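PDB 5LK6: Alpha/beta hydrolase fold-3 domain protein from Sulfolobus islandicus, which probably hydrolyses carboxylic esters, as a thermostable esterase or lipase of the alpha/beta hydrolase family. Local coordinates for residues G44-I49 against N59-L64; G85-Y90 against S107-L112; I174-A179 against G275-F280; S120-S125 against G154-V159; V160-K165 against S231-A236. All coordinates share one frame; numbering follows the deposited sequence.

Contact 1 of 5, residues G44-I49 against N59-L64; sequences GKVEDI and NARVYL
Asp48 OD1 takes two N-H groups of Arg61, a straight bond from NE at 2.7 Å (169° at the hydrogen) and a weak one from NH2, across an antiparallel beta hairpin made by strands 46-52 and 57-63 at the margin of the alpha/beta hydrolase sheet. The salt bridge is side-on: NH2 also reaches the syn lone pair of Asp48 OD2 at 3.1 Å, and the carboxylate and guanidinium planes are turned 33° apart. With CG anti to the backbone N (chi1 171°), the Arg61 chain runs beside Asp48, and its CD lies 3.7 Å from Val46 CG1. Arg61 NH1 pairs with Glu88 and Asp91, so the guanidinium links the hairpin to helix 91-101 and the loop before it. An alanine here would probably leave the carboxylates of Asp48, Glu88 and Asp91 without this partner and open a gap beside Val46 CG1. Backbone bonds tie Glu47 to Val62 and Ile49 to Ala60, the hydrogen-bonded pairs of the ladder, the bond from Ala60 N to Ile49 O being weak. On the face these four share, Ile49 CG1 lies 4.0 Å from Ala60 CB and Ile49 CD1 4.0 Å from Val62 CG2.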
# COMPACT_ATOMS: atom_id res chain seq x y z
N GLY A 44 23.77 -7.56 -4.23
CA GLY A 44 25.11 -7.44 -4.80
C GLY A 44 26.22 -7.24 -3.77
O GLY A 44 26.30 -7.89 -2.71
N LYS A 45 27.12 -6.32 -4.12
CA LYS A 45 28.24 -5.94 -3.28
C LYS A 45 27.73 -5.03 -2.14
O LYS A 45 27.02 -4.04 -2.39
CB LYS A 45 29.27 -5.20 -4.14
CG LYS A 45 30.68 -4.92 -3.59
CD LYS A 45 31.31 -3.74 -4.38
CE LYS A 45 32.81 -3.86 -4.62
NZ LYS A 45 33.56 -3.24 -3.51
N VAL A 46 28.11 -5.38 -0.92
CA VAL A 46 27.88 -4.55 0.27
C VAL A 46 29.24 -4.03 0.77
O VAL A 46 30.10 -4.83 1.11
CB VAL A 46 27.22 -5.40 1.37
CG1 VAL A 46 26.99 -4.57 2.60
CG2 VAL A 46 25.90 -6.03 0.89
N GLU A 47 29.48 -2.71 0.81
CA GLU A 47 30.71 -2.15 1.45
C GLU A 47 30.33 -1.15 2.52
O GLU A 47 29.26 -0.57 2.48
CB GLU A 47 31.72 -1.53 0.46
CG GLU A 47 31.09 -0.66 -0.61
CD GLU A 47 32.10 0.21 -1.37
OE1 GLU A 47 33.28 0.02 -1.09
OE2 GLU A 47 31.68 1.07 -2.23
N ASP A 48 31.20 -0.99 3.50
CA ASP A 48 31.09 0.08 4.47
C ASP A 48 31.94 1.24 3.99
O ASP A 48 32.97 1.02 3.46
CB ASP A 48 31.51 -0.39 5.84
CG ASP A 48 30.51 -1.40 6.43
OD1 ASP A 48 29.28 -1.17 6.35
OD2 ASP A 48 30.94 -2.42 7.03
N ILE A 49 31.46 2.47 4.13
CA ILE A 49 32.23 3.64 3.77
C ILE A 49 32.25 4.69 4.91
O ILE A 49 31.70 4.43 6.01
CB ILE A 49 31.77 4.22 2.42
CG1 ILE A 49 30.40 4.89 2.51
CG2 ILE A 49 31.73 3.13 1.40
CD1 ILE A 49 30.07 5.73 1.30
N ASN A 59 29.77 6.96 9.21
CA ASN A 59 29.66 5.64 8.62
C ASN A 59 28.36 5.44 7.88
O ASN A 59 27.32 5.90 8.31
CB ASN A 59 29.80 4.58 9.65
CG ASN A 59 31.16 4.56 10.25
OD1 ASN A 59 32.11 5.19 9.75
ND2 ASN A 59 31.28 3.88 11.34
N ALA A 60 28.45 4.77 6.74
CA ALA A 60 27.32 4.38 5.95
C ALA A 60 27.63 3.01 5.43
O ALA A 60 28.77 2.65 5.29
CB ALA A 60 27.16 5.33 4.81
N ARG A 61 26.59 2.24 5.17
CA ARG A 61 26.75 0.97 4.50
C ARG A 61 26.01 1.03 3.14
O ARG A 61 24.86 1.43 3.08
CB ARG A 61 26.25 -0.16 5.37
CG ARG A 61 26.18 -1.48 4.63
CD ARG A 61 25.98 -2.61 5.61
NE ARG A 61 27.11 -2.69 6.53
CZ ARG A 61 27.18 -3.49 7.58
NH1 ARG A 61 26.16 -4.33 7.93
NH2 ARG A 61 28.28 -3.44 8.33
N VAL A 62 26.72 0.65 2.08
CA VAL A 62 26.23 0.70 0.71
C VAL A 62 25.84 -0.70 0.24
O VAL A 62 26.62 -1.63 0.30
CB VAL A 62 27.26 1.29 -0.23
CG1 VAL A 62 26.63 1.63 -1.56
CG2 VAL A 62 27.89 2.53 0.41
N TYR A 63 24.59 -0.83 -0.16
CA TYR A 63 24.07 -2.08 -0.72
C TYR A 63 23.79 -1.84 -2.21
O TYR A 63 23.09 -0.87 -2.60
CB TYR A 63 22.78 -2.48 -0.03
CG TYR A 63 22.82 -2.57 1.46
CD1 TYR A 63 22.72 -1.43 2.28
CD2 TYR A 63 22.90 -3.79 2.07
CE1 TYR A 63 22.70 -1.54 3.67
CE2 TYR A 63 22.92 -3.91 3.44
CZ TYR A 63 22.81 -2.79 4.25
OH TYR A 63 22.81 -2.97 5.62
N LEU A 64 24.37 -2.70 -3.05
CA LEU A 64 24.01 -2.69 -4.49
C LEU A 64 23.10 -3.86 -4.72
O LEU A 64 23.18 -4.86 -4.01
CB LEU A 64 25.22 -2.81 -5.40
CG LEU A 64 26.42 -1.85 -5.29
CD1 LEU A 64 27.46 -2.40 -6.26
CD2 LEU A 64 26.14 -0.37 -5.59

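Contact 2 of 5, residues G85-Y90 against S107-L112; sequences GDVESY and SVDYRL
Val87 fits between Ser107 and Asp109, where the loop leading to helix 91-101 folds onto the C-terminal end of strand 104-108, on the side of the mixed sheet where the functional loops of an alpha/beta hydrolase lie. One branch does most of the touching. Val87 CG2, anti to the carbonyl carbon of its own residue, lies 3.4 Å from Ser107 O and 3.5 Å from Ser107 OG. The other branch, CG1, turns to Arg61 of the adjoining strand 57-63. Asp109 approaches the valine with its carboxylate: Val87 N donates to Asp109 OD1 at 3.3 Å, a long bond that meets the oxygen from above the carboxylate plane, 55° out of it, while Asp109 OD2 rests 3.5 Å from Val87 CB. Asp109 itself is the centre of an inverse gamma turn, and its backbone is bonded to Asn59. The loop has its own brace in an Asx motif, in which Asp86 OD1 accepts the backbone N-H of Ser89 at 2.9 Å; Asp86 OD2 is paired with Arg32. This probably helps to hold the peptide that presents Val87 N. On the far flank of the valine a water bridges the two segments, donating to Val87 O at 2.7 Å and to Ser107 OG at 2.6 Å.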
# COMPACT_ATOMS: atom_id res chain seq x y z
N GLY A 85 18.87 1.55 17.41
CA GLY A 85 19.06 1.25 16.03
C GLY A 85 20.43 1.66 15.55
O GLY A 85 21.16 2.40 16.24
N ASP A 86 20.76 1.18 14.36
CA ASP A 86 22.07 1.38 13.70
C ASP A 86 22.11 0.56 12.42
O ASP A 86 21.23 -0.23 12.15
CB ASP A 86 23.29 1.05 14.61
CG ASP A 86 23.27 -0.35 15.20
OD1 ASP A 86 22.55 -1.27 14.74
OD2 ASP A 86 24.05 -0.51 16.17
N VAL A 87 23.13 0.80 11.61
CA VAL A 87 23.34 0.08 10.37
C VAL A 87 23.26 -1.44 10.53
O VAL A 87 22.62 -2.09 9.74
CB VAL A 87 24.63 0.55 9.72
CG1 VAL A 87 25.12 -0.40 8.64
CG2 VAL A 87 24.39 1.91 9.10
N GLU A 88 23.88 -1.99 11.57
CA GLU A 88 23.93 -3.43 11.72
C GLU A 88 22.53 -3.97 11.98
O GLU A 88 22.07 -4.85 11.26
CB GLU A 88 24.97 -3.89 12.78
CG GLU A 88 26.45 -3.93 12.32
CD GLU A 88 26.84 -5.10 11.29
OE1 GLU A 88 25.98 -5.81 10.60
OE2 GLU A 88 28.09 -5.31 11.12
N SER A 89 21.83 -3.40 12.95
CA SER A 89 20.45 -3.81 13.26
C SER A 89 19.48 -3.62 12.09
O SER A 89 18.54 -4.39 11.98
CB SER A 89 19.90 -3.06 14.49
OG SER A 89 19.80 -1.63 14.31
N TYR A 90 19.72 -2.64 11.22
CA TYR A 90 18.84 -2.36 10.08
C TYR A 90 19.19 -3.11 8.79
O TYR A 90 18.54 -2.91 7.73
CB TYR A 90 18.73 -0.84 9.86
CG TYR A 90 17.54 -0.28 10.64
CD1 TYR A 90 17.53 -0.29 12.04
CD2 TYR A 90 16.43 0.17 10.00
CE1 TYR A 90 16.45 0.18 12.74
CE2 TYR A 90 15.34 0.64 10.71
CZ TYR A 90 15.37 0.64 12.08
OH TYR A 90 14.28 1.11 12.74
N SER A 107 22.54 3.17 3.80
CA SER A 107 22.11 3.21 5.20
C SER A 107 23.10 4.05 6.04
O SER A 107 24.27 3.67 6.20
CB SER A 107 22.06 1.77 5.69
OG SER A 107 21.61 1.69 7.01
N VAL A 108 22.67 5.22 6.51
CA VAL A 108 23.54 6.16 7.24
C VAL A 108 23.55 5.88 8.76
O VAL A 108 22.50 5.83 9.35
CB VAL A 108 23.07 7.58 6.96
CG1 VAL A 108 23.96 8.59 7.66
CG2 VAL A 108 23.08 7.88 5.44
N ASP A 109 24.73 5.63 9.38
CA ASP A 109 24.90 5.58 10.87
C ASP A 109 25.08 7.01 11.39
O ASP A 109 26.16 7.42 11.81
CB ASP A 109 26.10 4.68 11.32
CG ASP A 109 25.69 3.45 12.11
OD1 ASP A 109 24.65 3.47 12.79
OD2 ASP A 109 26.43 2.43 12.11
N TYR A 110 24.00 7.78 11.38
CA TYR A 110 23.99 9.13 11.94
C TYR A 110 24.28 9.01 13.43
O TYR A 110 24.03 7.97 14.04
CB TYR A 110 22.64 9.86 11.67
CG TYR A 110 21.38 9.18 12.23
CD1 TYR A 110 21.00 9.35 13.57
CD2 TYR A 110 20.57 8.38 11.42
CE1 TYR A 110 19.88 8.73 14.07
CE2 TYR A 110 19.46 7.73 11.91
CZ TYR A 110 19.11 7.91 13.22
OH TYR A 110 18.01 7.26 13.70
N ARG A 111 24.80 10.08 14.01
CA ARG A 111 25.12 10.14 15.45
C ARG A 111 23.87 10.10 16.35
O ARG A 111 22.89 10.86 16.13
CB ARG A 111 25.92 11.41 15.76
CG ARG A 111 27.43 11.33 15.45
CD ARG A 111 28.09 12.69 15.59
NE ARG A 111 27.53 13.66 14.63
CZ ARG A 111 27.51 14.97 14.86
NH1 ARG A 111 28.06 15.44 15.98
NH2 ARG A 111 26.97 15.84 13.99
N LEU A 112 23.96 9.26 17.41
CA LEU A 112 22.83 9.00 18.30
C LEU A 112 22.88 9.72 19.66
O LEU A 112 23.96 10.01 20.24
CB LEU A 112 22.73 7.51 18.56
CG LEU A 112 22.61 6.59 17.33
CD1 LEU A 112 22.84 5.09 17.59
CD2 LEU A 112 21.22 6.85 16.74
O HOH W 1 21.55 -0.89 7.61

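Contact 3 of 5, residues I174-A179 against G275-F280; sequences ILIYPA and GFLSFF
Tyr177 reaches from beside strand 173-176 to the turn 275-280, and its side chain can be followed outward atom by atom. From CB the ring points to the turn. CG and CD1 only graze the backbone of Gly275; the closer approach is toward the outer rim, where Gly275 N lies 3.3 Å from both CE1 and CZ of Tyr177, over one ring face. The opposite face is filled from the tyrosine's own segment by Ile176 CG2, over the ring centre. On the other flank, CE2 meets two side chains: Phe276 CD1 at 3.5 Å and Leu277 CD1 at 3.6 Å. The two aromatic rings are inclined at 49°, with centroids 5.6 Å apart. Phe276 CG stands between its own backbone N and carbonyl carbon (chi1 74°), which folds the phenyl group back beside the tyrosine. At the tip, Tyr177 OH accepts the N-H of Leu277 N at 3.0 Å. A water in the ring plane joins the same hydroxyl to Ser278 OG. A phenylalanine in place of Tyr177 would probably leave Leu277 N and this water without their common partner. On the Ile176 side, Ile176 CG2 also touches Leu277 CD1 at 3.9 Å, continuing the apolar packing toward helix 285-302. Tyr177 further touches His274 and Asp244, so this buried contact borders the probable Ser-His-Asp catalytic triad of the alpha/beta hydrolase fold, with the turn 275-280 directly following the likely catalytic histidine.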
# COMPACT_ATOMS: atom_id res chain seq x y z
N ILE A 174 10.39 8.94 1.20
CA ILE A 174 9.59 7.90 1.77
C ILE A 174 9.63 8.01 3.28
O ILE A 174 10.67 7.78 3.90
CB ILE A 174 10.09 6.55 1.27
CG1 ILE A 174 9.93 6.56 -0.25
CG2 ILE A 174 9.27 5.40 1.88
CD1 ILE A 174 10.33 5.29 -0.90
N LEU A 175 8.48 8.36 3.85
CA LEU A 175 8.28 8.46 5.30
C LEU A 175 7.47 7.28 5.86
O LEU A 175 6.26 7.16 5.64
CB LEU A 175 7.59 9.75 5.60
CG LEU A 175 8.34 11.08 5.48
CD1 LEU A 175 9.57 11.09 4.59
CD2 LEU A 175 7.36 12.16 5.11
N ILE A 176 8.16 6.38 6.56
CA ILE A 176 7.56 5.17 7.13
C ILE A 176 7.25 5.43 8.59
O ILE A 176 8.15 5.68 9.39
CB ILE A 176 8.52 3.98 7.01
CG1 ILE A 176 8.91 3.79 5.53
CG2 ILE A 176 7.89 2.71 7.56
CD1 ILE A 176 10.22 3.07 5.27
N TYR A 177 5.97 5.41 8.94
CA TYR A 177 5.51 5.81 10.25
C TYR A 177 6.37 6.89 10.94
O TYR A 177 6.85 6.73 12.09
CB TYR A 177 5.22 4.60 11.15
CG TYR A 177 6.07 3.33 10.97
CD1 TYR A 177 7.33 3.23 11.54
CD2 TYR A 177 5.55 2.19 10.33
CE1 TYR A 177 8.07 2.08 11.40
CE2 TYR A 177 6.30 1.04 10.20
CZ TYR A 177 7.56 1.00 10.73
OH TYR A 177 8.31 -0.10 10.62
N PRO A 178 6.50 8.02 10.27
CA PRO A 178 7.28 9.10 10.83
C PRO A 178 6.75 9.79 12.09
O PRO A 178 5.57 9.85 12.31
CB PRO A 178 7.26 10.15 9.70
CG PRO A 178 5.92 9.95 9.08
CD PRO A 178 5.80 8.43 9.06
N ALA A 179 7.67 10.37 12.83
CA ALA A 179 7.38 11.38 13.83
C ALA A 179 7.56 12.72 13.11
O ALA A 179 8.51 12.88 12.41
CB ALA A 179 8.33 11.23 15.02
N GLY A 275 6.49 0.31 13.74
CA GLY A 275 7.73 -0.48 13.61
C GLY A 275 7.60 -1.81 12.87
O GLY A 275 8.57 -2.56 12.82
N PHE A 276 6.44 -2.09 12.30
CA PHE A 276 6.17 -3.38 11.72
C PHE A 276 7.10 -3.83 10.55
O PHE A 276 7.25 -5.02 10.35
CB PHE A 276 4.65 -3.56 11.35
CG PHE A 276 4.18 -2.80 10.12
CD1 PHE A 276 3.89 -1.44 10.17
CD2 PHE A 276 3.94 -3.47 8.93
CE1 PHE A 276 3.45 -0.76 9.07
CE2 PHE A 276 3.50 -2.78 7.79
CZ PHE A 276 3.26 -1.42 7.87
N LEU A 277 7.70 -2.91 9.79
CA LEU A 277 8.67 -3.29 8.76
C LEU A 277 9.94 -3.95 9.35
O LEU A 277 10.52 -4.81 8.70
CB LEU A 277 9.09 -2.11 7.87
CG LEU A 277 8.11 -1.76 6.74
CD1 LEU A 277 6.86 -1.07 7.28
CD2 LEU A 277 8.81 -0.89 5.69
N SER A 278 10.37 -3.55 10.55
CA SER A 278 11.56 -4.12 11.17
C SER A 278 11.31 -5.62 11.51
O SER A 278 12.27 -6.40 11.64
CB SER A 278 12.00 -3.31 12.40
OG SER A 278 12.37 -1.97 12.10
N PHE A 279 10.03 -6.00 11.64
CA PHE A 279 9.64 -7.35 12.05
C PHE A 279 8.83 -8.02 10.99
O PHE A 279 7.91 -8.82 11.28
CB PHE A 279 8.92 -7.29 13.39
CG PHE A 279 9.60 -6.41 14.34
CD1 PHE A 279 10.87 -6.71 14.72
CD2 PHE A 279 9.04 -5.20 14.75
CE1 PHE A 279 11.57 -5.83 15.57
CE2 PHE A 279 9.71 -4.33 15.60
CZ PHE A 279 10.98 -4.65 16.01
N PHE A 280 9.25 -7.79 9.75
CA PHE A 280 8.56 -8.37 8.60
C PHE A 280 8.42 -9.90 8.59
O PHE A 280 7.46 -10.37 8.06
CB PHE A 280 9.12 -7.85 7.26
CG PHE A 280 10.55 -8.28 6.97
CD1 PHE A 280 10.82 -9.52 6.40
CD2 PHE A 280 11.62 -7.40 7.18
CE1 PHE A 280 12.14 -9.89 6.11
CE2 PHE A 280 12.92 -7.76 6.90
CZ PHE A 280 13.19 -9.01 6.37
O HOH W 2 10.64 0.09 11.63

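Contact 4 of 5, residues S120-S125 against G154-V159; sequences SAVIDS and GNLAAV
Leu156 and Val159 of helix 152-163 pack against Ala121, Val122 and Ser125 of helix 120-133 in a helix-helix contact that is nearly all apolar. The two short axes pass 9.6 Å apart at a signed angle of -58°, and the contact is correspondingly small. The dispersion contacts centre on Leu156. With CG anti to its carbonyl carbon (chi1 -66°), the leucine reaches across, and its CD2 lies 3.8 Å from Ala121 CB and equally 3.8 Å from Val122 CG2. One turn on, Val159 CG1 meets Val122 CG1 at 3.8 Å, the two valines crossing at about a right angle. Val122 thus divides its branches between two residues of the facing helix, one methyl to each. The polar element is internal to one helix. Ser125 OG donates back to Ala121 O at 2.9 Å, nearly along the C=O axis, and that oxygen also takes the ordinary helical bond from Ser125 N. With the Ser125 proton thus engaged, the buried hydroxyl can face a hydrocarbon, and Leu156 CD1 rests 3.9 Å from Ser125 OG. No hydrogen bond passes between the segments. Helix 152-163 follows the probable nucleophile elbow of this alpha/beta hydrolase (Gly149, Ser151, Gly153), whose residues Leu156 touches. Around the patch, Tyr210 of helix 200-210 touches Ala121, Val122 and Leu156, while Tyr110 comes against Ala121 and Leu156. Leu77 of strand 72-77 reaches both Ser125 and Leu156, so the helix pair is seated directly on the central sheet.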
# COMPACT_ATOMS: atom_id res chain seq x y z
N SER A 120 22.26 17.01 15.99
CA SER A 120 23.37 16.23 15.41
C SER A 120 22.91 15.19 14.38
O SER A 120 23.46 15.15 13.29
CB SER A 120 24.22 15.52 16.49
OG SER A 120 24.59 16.37 17.54
N ALA A 121 21.92 14.37 14.72
CA ALA A 121 21.35 13.41 13.78
C ALA A 121 20.88 14.05 12.47
O ALA A 121 20.93 13.40 11.42
CB ALA A 121 20.20 12.69 14.41
N VAL A 122 20.41 15.30 12.53
CA VAL A 122 19.86 15.96 11.35
C VAL A 122 21.03 16.36 10.48
O VAL A 122 21.03 16.11 9.27
CB VAL A 122 19.07 17.24 11.72
CG1 VAL A 122 18.75 18.10 10.50
CG2 VAL A 122 17.78 16.89 12.49
N ILE A 123 22.01 17.02 11.11
CA ILE A 123 23.19 17.47 10.41
C ILE A 123 23.95 16.32 9.73
O ILE A 123 24.34 16.46 8.59
CB ILE A 123 24.11 18.28 11.32
CG1 ILE A 123 23.44 19.62 11.69
CG2 ILE A 123 25.45 18.54 10.61
CD1 ILE A 123 24.11 20.29 12.89
N ASP A 124 24.12 15.18 10.41
CA ASP A 124 24.70 14.01 9.76
C ASP A 124 23.86 13.51 8.57
O ASP A 124 24.41 13.19 7.51
CB ASP A 124 24.90 12.87 10.77
CG ASP A 124 26.01 13.15 11.79
OD1 ASP A 124 26.66 14.22 11.72
OD2 ASP A 124 26.25 12.28 12.67
N SER A 125 22.56 13.42 8.77
CA SER A 125 21.66 12.91 7.74
C SER A 125 21.68 13.81 6.48
O SER A 125 21.71 13.30 5.36
CB SER A 125 20.23 12.76 8.28
OG SER A 125 20.16 11.73 9.24
N GLY A 154 12.17 8.60 9.62
CA GLY A 154 11.19 9.31 8.81
C GLY A 154 11.17 10.80 9.12
O GLY A 154 11.00 11.64 8.22
N ASN A 155 11.36 11.10 10.39
CA ASN A 155 11.56 12.48 10.83
C ASN A 155 12.75 13.11 10.12
O ASN A 155 12.61 14.22 9.55
CB ASN A 155 11.73 12.56 12.37
CG ASN A 155 11.91 13.95 12.85
OD1 ASN A 155 13.02 14.37 13.12
ND2 ASN A 155 10.84 14.71 12.91
N LEU A 156 13.89 12.41 10.15
CA LEU A 156 15.15 12.92 9.62
C LEU A 156 15.06 13.03 8.09
O LEU A 156 15.46 14.03 7.50
CB LEU A 156 16.30 12.01 9.99
CG LEU A 156 16.64 11.92 11.51
CD1 LEU A 156 17.51 10.70 11.87
CD2 LEU A 156 17.29 13.20 12.01
N ALA A 157 14.41 12.04 7.48
CA ALA A 157 14.09 12.09 6.06
C ALA A 157 13.28 13.31 5.69
O ALA A 157 13.58 13.99 4.69
CB ALA A 157 13.36 10.84 5.65
N ALA A 158 12.24 13.61 6.47
CA ALA A 158 11.36 14.72 6.10
C ALA A 158 12.10 16.02 6.29
O ALA A 158 11.97 16.94 5.47
CB ALA A 158 10.08 14.71 6.90
N VAL A 159 12.89 16.09 7.37
CA VAL A 159 13.65 17.30 7.67
C VAL A 159 14.74 17.52 6.62
O VAL A 159 14.88 18.62 6.11
CB VAL A 159 14.21 17.26 9.08
CG1 VAL A 159 15.20 18.41 9.31
CG2 VAL A 159 13.04 17.35 10.07

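Contact 5 of 5, residues V160-K165 against S231-A236; sequences VALLSK and SGLPPA
This is a largely apolar helix-to-loop contact at the periphery of the fold, in which Ala161 and Leu162 near the end of helix 152-163, with Lys165 just beyond it, receive Leu233 and Pro234 from the loop that leads into strand 236-241. Leu233 supplies the main projection. Its CG is anti to the carbonyl carbon, and CD2 is the branch that meets the helix, 3.4 Å from Ala161 O and 3.8 Å from Leu162 CA, against the backbone near the helix end. Leu162 starts out away from the loop but bends its end back, and its CD2 lies 4.2 Å from Leu233 CD2. Beside this pair, Ala161 CB meets Pro234 CD at 3.9 Å. Toward solvent the chemistry changes. Lys165, with CG anti to the backbone N, runs its aliphatic chain along the loop, and CD and CE both pass 3.5 Å from Ser231 O. Its ammonium group is paired with Asp229, which also takes the hydroxyl of Ser231, so one carboxylate serves both segments. Gln173, at the start of strand 173-176, touches Ala161 and Leu233 and bonds to Pro234 O. The contact thus belongs to the beta-alpha-beta crossover of an alpha/beta hydrolase: the helix that connects strands 144-150 and 173-176 packs on the approach to the next parallel strand, 236-241.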
# COMPACT_ATOMS: atom_id res chain seq x y z
N VAL A 160 15.48 16.48 6.29
CA VAL A 160 16.43 16.56 5.19
C VAL A 160 15.83 17.14 3.88
O VAL A 160 16.44 18.00 3.26
CB VAL A 160 17.06 15.21 4.88
CG1 VAL A 160 17.82 15.32 3.56
CG2 VAL A 160 18.03 14.79 6.00
N ALA A 161 14.64 16.68 3.51
CA ALA A 161 13.97 17.15 2.30
C ALA A 161 13.66 18.62 2.35
O ALA A 161 13.72 19.30 1.34
CB ALA A 161 12.68 16.39 2.03
N LEU A 162 13.24 19.08 3.51
CA LEU A 162 13.04 20.49 3.76
C LEU A 162 14.33 21.31 3.61
O LEU A 162 14.37 22.29 2.87
CB LEU A 162 12.45 20.69 5.15
CG LEU A 162 10.93 20.67 5.22
CD1 LEU A 162 10.41 20.29 6.62
CD2 LEU A 162 10.42 22.05 4.78
N LEU A 163 15.38 20.90 4.33
CA LEU A 163 16.71 21.52 4.26
C LEU A 163 17.34 21.52 2.86
O LEU A 163 18.23 22.30 2.59
CB LEU A 163 17.65 20.74 5.18
CG LEU A 163 17.44 20.92 6.71
CD1 LEU A 163 18.36 20.02 7.53
CD2 LEU A 163 17.60 22.38 7.10
N SER A 164 16.89 20.60 2.01
CA SER A 164 17.37 20.42 0.66
C SER A 164 16.65 21.25 -0.36
O SER A 164 17.11 21.29 -1.49
CB SER A 164 17.22 18.96 0.23
OG SER A 164 18.09 18.13 0.97
N LYS A 165 15.56 21.92 0.01
CA LYS A 165 14.81 22.76 -0.94
C LYS A 165 15.72 23.85 -1.56
O LYS A 165 16.35 24.58 -0.83
CB LYS A 165 13.61 23.39 -0.24
CG LYS A 165 12.51 23.87 -1.18
CD LYS A 165 11.44 24.68 -0.45
CE LYS A 165 10.94 25.76 -1.40
NZ LYS A 165 9.85 26.58 -0.81
N SER A 231 5.90 23.80 0.23
CA SER A 231 5.83 23.71 -1.26
C SER A 231 7.18 23.33 -1.87
O SER A 231 8.23 23.51 -1.24
CB SER A 231 5.32 25.03 -1.87
OG SER A 231 6.38 25.97 -1.79
N GLY A 232 7.11 22.74 -3.07
CA GLY A 232 8.26 22.27 -3.85
C GLY A 232 9.16 21.27 -3.20
O GLY A 232 10.32 21.19 -3.50
N LEU A 233 8.64 20.50 -2.26
CA LEU A 233 9.37 19.38 -1.73
C LEU A 233 9.21 18.20 -2.69
O LEU A 233 8.30 18.17 -3.51
CB LEU A 233 8.80 19.01 -0.35
CG LEU A 233 9.04 20.04 0.74
CD1 LEU A 233 8.41 19.52 2.01
CD2 LEU A 233 10.53 20.28 0.98
N PRO A 234 10.05 17.19 -2.53
CA PRO A 234 9.89 16.02 -3.36
C PRO A 234 8.54 15.27 -3.23
O PRO A 234 7.91 15.24 -2.17
CB PRO A 234 11.03 15.08 -2.87
CG PRO A 234 11.98 15.97 -2.13
CD PRO A 234 11.09 16.98 -1.51
N PRO A 235 8.15 14.60 -4.29
CA PRO A 235 6.97 13.77 -4.11
C PRO A 235 7.20 12.70 -3.03
O PRO A 235 8.32 12.22 -2.85
CB PRO A 235 6.74 13.17 -5.51
CG PRO A 235 7.66 13.89 -6.43
CD PRO A 235 8.80 14.35 -5.59
N ALA A 236 6.12 12.31 -2.34
CA ALA A 236 6.21 11.52 -1.12
C ALA A 236 5.34 10.27 -1.13
O ALA A 236 4.19 10.25 -1.64
CB ALA A 236 5.80 12.36 0.07

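How the contacts relate
Contacts 3 and 4 are buried, contact 2 is intermediate, and contacts 1 and 5 reach the surface; the chemistry follows. Contact 1 has a salt bridge across it. Contact 5 is apolar beneath, its lysine paired with Asp229 outside the segments, and contact 2 relies on one backbone-to-carboxylate bond and a water. The helix pair of contact 4 depends on methyl groups, and contact 3 on a tyrosine beside the probable active site. Contacts 1 and 2 adjoin through neighbouring strands 57-63 and 104-108. Contact 2 joins contact 4 by the Arg111-Asp124 salt bridge. Contacts 4 and 5 use successive parts of helix 152-163, contact 5 running beyond its end, and Asn155 on that helix bonds to Ala179 of contact 3.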